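Side-chain contact in luciferase-like enzymeAMP-CoA-ligase (Zophobas atratus, PDB 4W8O), which probably activates carboxylic acids with ATP as an AMP/CoA-ligase of the ANL superfamily, and resembles beetle luciferases although its source is nonluminescent: residues S50-T53 with R54-V58. Numbering follows the deposited sequence.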
loop_
_atom_site.group_PDB
_atom_site.type_symbol
_atom_site.label_atom_id
_atom_site.label_comp_id
_atom_site.label_asym_id
_atom_site.label_seq_id
_atom_site.Cartn_x
_atom_site.Cartn_y
_atom_site.Cartn_z
ATOM N N SER A 50 16.782 5.241 14.215
ATOM C CA SER A 50 16.463 4.121 15.085
ATOM C C SER A 50 15.908 2.943 14.293
ATOM O O SER A 50 16.239 1.794 14.575
ATOM C CB SER A 50 15.456 4.549 16.156
ATOM O OG SER A 50 15.102 3.462 16.986
ATOM N N VAL A 51 15.064 3.226 13.308
ATOM C CA VAL A 51 14.528 2.178 12.448
ATOM C C VAL A 51 15.636 1.467 11.670
ATOM O O VAL A 51 15.602 0.234 11.517
ATOM C CB VAL A 51 13.472 2.736 11.482
ATOM C CG1 VAL A 51 13.188 1.759 10.343
ATOM C CG2 VAL A 51 12.194 3.049 12.244
ATOM N N LYS A 52 16.613 2.238 11.195
ATOM C CA LYS A 52 17.763 1.670 10.487
ATOM C C LYS A 52 18.555 0.717 11.379
ATOM O O LYS A 52 18.969 -0.358 10.935
ATOM C CB LYS A 52 18.689 2.773 9.969
ATOM C CG LYS A 52 19.777 2.284 9.022
ATOM C CD LYS A 52 20.480 3.453 8.348
ATOM C CE LYS A 52 21.776 3.014 7.693
ATOM N NZ LYS A 52 22.843 2.683 8.676
ATOM N N THR A 53 18.753 1.116 12.633
ATOM C CA THR A 53 19.521 0.315 13.584
ATOM C C THR A 53 18.827 -1.015 13.878
ATOM O O THR A 53 19.459 -2.075 13.826
ATOM C CB THR A 53 19.747 1.089 14.896
ATOM O OG1 THR A 53 20.483 2.279 14.611
ATOM C CG2 THR A 53 20.520 0.259 15.913
ATOM N N ARG A 54 17.534 -0.960 14.177
ATOM C CA ARG A 54 16.805 -2.163 14.562
ATOM C C ARG A 54 16.634 -3.110 13.375
ATOM O O ARG A 54 16.837 -4.312 13.519
ATOM C CB ARG A 54 15.458 -1.812 15.190
ATOM C CG ARG A 54 15.583 -1.014 16.487
ATOM C CD ARG A 54 14.366 -1.198 17.386
ATOM N NE ARG A 54 13.136 -0.698 16.766
ATOM C CZ ARG A 54 11.916 -1.216 16.934
ATOM N NH1 ARG A 54 11.718 -2.289 17.693
ATOM N NH2 ARG A 54 10.874 -0.664 16.316
ATOM N N SER A 55 16.301 -2.565 12.207
ATOM C CA SER A 55 16.130 -3.379 11.009
ATOM C C SER A 55 17.452 -4.016 10.559
ATOM O O SER A 55 17.455 -5.146 10.084
ATOM C CB SER A 55 15.517 -2.554 9.867
ATOM O OG SER A 55 16.339 -1.452 9.521
ATOM N N THR A 56 18.560 -3.291 10.698
ATOM C CA THR A 56 19.881 -3.837 10.356
ATOM C C THR A 56 20.181 -5.055 11.239
ATOM O O THR A 56 20.628 -6.092 10.747
ATOM C CB THR A 56 20.983 -2.769 10.480
ATOM O OG1 THR A 56 20.737 -1.714 9.537
ATOM C CG2 THR A 56 22.368 -3.365 10.222
ATOM N N ARG A 57 19.881 -4.938 12.530
ATOM C CA ARG A 57 20.102 -6.030 13.474
ATOM C C ARG A 57 19.219 -7.232 13.180
ATOM O O ARG A 57 19.691 -8.368 13.214
ATOM C CB ARG A 57 19.884 -5.554 14.909
ATOM C CG ARG A 57 20.991 -4.653 15.412
ATOM C CD ARG A 57 20.621 -4.035 16.739
ATOM N NE ARG A 57 21.617 -3.076 17.192
ATOM C CZ ARG A 57 21.503 -2.356 18.302
ATOM N NH1 ARG A 57 20.430 -2.470 19.075
ATOM N NH2 ARG A 57 22.466 -1.509 18.637
ATOM N N VAL A 58 17.946 -6.984 12.872
ATOM C CA VAL A 58 17.050 -8.061 12.465
ATOM C C VAL A 58 17.568 -8.754 11.204
ATOM O O VAL A 58 17.558 -9.982 11.132
ATOM C CB VAL A 58 15.605 -7.562 12.260
ATOM C CG1 VAL A 58 14.729 -8.654 11.668
ATOM C CG2 VAL A 58 15.008 -7.096 13.582
HETATM O O HOH W 1 22.806 -0.005 9.318
#
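Within helix 48-64, S55 and T56 each turn a hydroxyl back onto the carbonyl four residues earlier, adding a side-chain bond to the helical one. S55 OG donates to V51 O at 2.7 Å, and T56 OG1 to K52 O at 2.6 Å. Each carbonyl is thus gripped twice, since the backbone N of the residue that supplies the hydroxyl also bonds to it, from the opposite face of its plane. The two hydroxyls get there by different rotations, chi1 60° in S55 and -63° in T56; Y92 is a further hydrogen-bond partner of S55 OG. T56 OG1 also accepts from a water, 2.7 Å away, that itself accepts from K52 NZ at 2.8 Å, tying the end of the lysine to the next turn. Farther round, T53 CG2 lies over the centre of one face of the R57 guanidinium, 3.7 Å from R57 CZ, while R57 NE forms a salt bridge with E166. With R57 replaced by alanine, E166 would probably lose this charge partner and the T53 methyl the flat group packed over it. V51 and S55 pack on I88 of helix 85-92, K52 and T56 on F25 of helix 20-30, and R54 pairs with D82 and with E46 of strand 44-47.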